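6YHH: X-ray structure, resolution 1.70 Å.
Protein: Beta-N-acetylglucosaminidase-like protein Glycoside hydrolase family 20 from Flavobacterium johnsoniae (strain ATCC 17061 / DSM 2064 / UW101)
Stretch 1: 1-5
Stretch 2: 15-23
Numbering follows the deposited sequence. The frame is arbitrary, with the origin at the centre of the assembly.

Stretch 1 (1-5) QMQKE
Stretch 2 15-23: NVVVNDGNF

The first five residues of the chain lie against residues 15-23 in a small contact, burying 321 Å² summed over both sides. Stretch 2 is extended. The first strand runs from N15 towards the corner at D20, and a second strand carries on through N22 and F23. Stretch 1 runs antiparallel to it: the CA atoms of Q1 and G21 are 6.4 Å apart, and those of K4 and V18 are 6.0 Å apart. Stretch 1 is loop through Q3 and enters a 3-10 segment at K4. No clear direct hydrogen bond joins the two stretches. Packing on valine, a polar cluster at the corner and one water make the contact.

Q1 is exposed yet has the largest covered area, 81 Å². Its psi is 111°. The CA-to-CB bond points sideways, but chi1 t (175°) and chi2 p (65°) bring the amide to the corner of stretch 2; chi3 is -127° as modelled. As modelled, Q1 NE2 lies 2.9 Å from G21 N, and Q1 OE1 lies 3.1 Å from N19 O. The amide is probably turned over in the model, so the roles of its two atoms remain open. A long, flexible amide suits this place, where it can reach the backbone from the side.

G21 has phi 97° and psi 175°. At these angles a CB would be jammed against the carbonyl O of D20, so the backbone itself calls for glycine. D20 is modelled only to CB, and its CA-to-CB bond points away from stretch 1.

M2 is extended, with phi -76° and psi 157°. Its side chain is m, m, m (-50°, -55°, -66°), and its end leads away from stretch 2. The backbone makes the contact instead. M2 O lies 3.6 Å from V18 CG1, and M2 N donates to water 1 at 2.8 Å. The same water lies 2.9 Å from N22 OD1 and can donate to it, linking the stretches, though it has other acceptors in reach. N22 has chi1 m (-67°) and chi2 -61°; its CA-to-CB bond points sideways, but the end of the side chain comes nearer.

Q3 is also extended, with phi -113° and psi 154°. Its CA-to-CB bond points away from stretch 2, and only 5 Å² of Q3 is covered; the side chain is modelled only to CB.

K4 turns the chain into the 3-10 segment, with phi -59° and psi -30°. Its CA-to-CB bond points toward stretch 2. Chi1 is p (75°) and chi2 is t (175°); CE and NZ are not modelled. K4 CA and K4 CB each lie 3.9 Å from V18 CG2. K4 CD lies 3.9 Å from V16 O, and K4 CB lies 4.4 Å from V16 CG1. The aliphatic part of the lysine thus packs along the strand.

V16 and V18 both point toward stretch 1, with chi1 t (180° and 176°), while V17 between them points away. This is the usual strand alternation. V18 has 63 Å² covered, and its compact, branched side chain meets M2 with CG1 and K4 with CG2.

E5 continues the 3-10 segment, with phi -62° and psi -14°. It is modelled to CB and makes no contact.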

# COMPACT_ATOMS: atom_id res chain seq x y z
N GLN A 1 -21.72 3.84 30.56
CA GLN A 1 -20.71 4.42 31.49
C GLN A 1 -19.42 3.57 31.55
O GLN A 1 -19.44 2.45 32.06
CB GLN A 1 -21.26 4.58 32.93
CG GLN A 1 -20.19 5.05 33.93
CD GLN A 1 -19.68 6.46 33.62
OE1 GLN A 1 -18.45 6.73 33.50
NE2 GLN A 1 -20.64 7.37 33.46
N MET A 2 -18.32 4.12 31.03
CA MET A 2 -16.97 3.51 31.10
C MET A 2 -16.31 3.65 32.51
O MET A 2 -16.62 4.58 33.29
CB MET A 2 -15.98 4.17 30.09
CG MET A 2 -16.47 4.28 28.63
SD MET A 2 -16.99 2.70 27.93
CE MET A 2 -15.39 1.88 27.92
N GLN A 3 -15.36 2.74 32.76
CA GLN A 3 -14.36 2.78 33.86
C GLN A 3 -12.98 2.96 33.20
O GLN A 3 -12.84 2.55 32.06
CB GLN A 3 -14.33 1.42 34.56
N LYS A 4 -11.96 3.53 33.86
CA LYS A 4 -10.64 3.75 33.19
C LYS A 4 -10.02 2.40 32.70
O LYS A 4 -9.37 2.35 31.70
CB LYS A 4 -9.66 4.59 34.07
CG LYS A 4 -9.01 3.92 35.25
CD LYS A 4 -7.98 4.88 35.90
N GLU A 5 -10.31 1.30 33.38
CA GLU A 5 -9.84 -0.02 32.96
C GLU A 5 -10.35 -0.51 31.55
O GLU A 5 -9.81 -1.47 31.01
CB GLU A 5 -10.22 -1.06 34.05
N ASN A 15 -1.75 10.88 33.64
CA ASN A 15 -2.91 11.09 34.55
C ASN A 15 -4.18 10.85 33.78
O ASN A 15 -4.38 11.47 32.71
CB ASN A 15 -2.95 12.53 35.09
CG ASN A 15 -1.68 12.93 35.80
OD1 ASN A 15 -0.73 13.50 35.23
ND2 ASN A 15 -1.63 12.59 37.03
N VAL A 16 -5.04 10.03 34.35
CA VAL A 16 -6.34 9.73 33.69
C VAL A 16 -7.40 9.62 34.76
O VAL A 16 -7.29 8.74 35.61
CB VAL A 16 -6.31 8.37 32.98
CG1 VAL A 16 -7.67 8.07 32.30
CG2 VAL A 16 -5.15 8.32 31.98
N VAL A 17 -8.46 10.41 34.64
CA VAL A 17 -9.64 10.24 35.49
C VAL A 17 -10.89 10.18 34.62
O VAL A 17 -11.05 11.03 33.76
CB VAL A 17 -9.74 11.39 36.50
CG1 VAL A 17 -10.94 11.19 37.44
CG2 VAL A 17 -8.46 11.43 37.28
N VAL A 18 -11.73 9.20 34.87
CA VAL A 18 -13.02 9.17 34.16
C VAL A 18 -14.13 9.56 35.14
O VAL A 18 -14.21 8.98 36.23
CB VAL A 18 -13.30 7.75 33.67
CG1 VAL A 18 -14.66 7.63 33.00
CG2 VAL A 18 -12.16 7.32 32.74
N ASN A 19 -14.98 10.47 34.71
CA ASN A 19 -16.12 10.94 35.56
C ASN A 19 -17.42 10.43 34.90
O ASN A 19 -17.39 9.66 33.96
CB ASN A 19 -15.96 12.48 35.72
CG ASN A 19 -14.74 12.87 36.60
OD1 ASN A 19 -14.35 12.15 37.50
ND2 ASN A 19 -14.10 13.90 36.26
N ASP A 20 -18.55 10.88 35.36
CA ASP A 20 -19.87 10.38 34.90
C ASP A 20 -20.30 11.01 33.56
O ASP A 20 -20.15 12.20 33.35
CB ASP A 20 -21.01 10.67 35.94
N GLY A 21 -20.91 10.20 32.69
CA GLY A 21 -21.58 10.72 31.46
C GLY A 21 -20.68 10.62 30.24
O GLY A 21 -19.50 10.26 30.35
N ASN A 22 -21.25 10.97 29.09
CA ASN A 22 -20.56 10.90 27.81
C ASN A 22 -20.78 12.13 26.98
O ASN A 22 -21.81 12.83 27.09
CB ASN A 22 -21.12 9.69 27.05
CG ASN A 22 -20.76 8.40 27.70
OD1 ASN A 22 -19.58 8.10 27.84
ND2 ASN A 22 -21.75 7.65 28.17
N PHE A 23 -19.85 12.38 26.08
CA PHE A 23 -20.05 13.35 25.02
C PHE A 23 -20.50 12.51 23.81
O PHE A 23 -19.76 11.60 23.40
CB PHE A 23 -18.74 14.06 24.70
CG PHE A 23 -18.77 14.98 23.51
CD1 PHE A 23 -18.72 14.46 22.22
CD2 PHE A 23 -18.87 16.34 23.66
CE1 PHE A 23 -18.70 15.32 21.12
CE2 PHE A 23 -18.85 17.20 22.57
CZ PHE A 23 -18.80 16.68 21.30
O HOH W 1 -18.31 6.72 30.11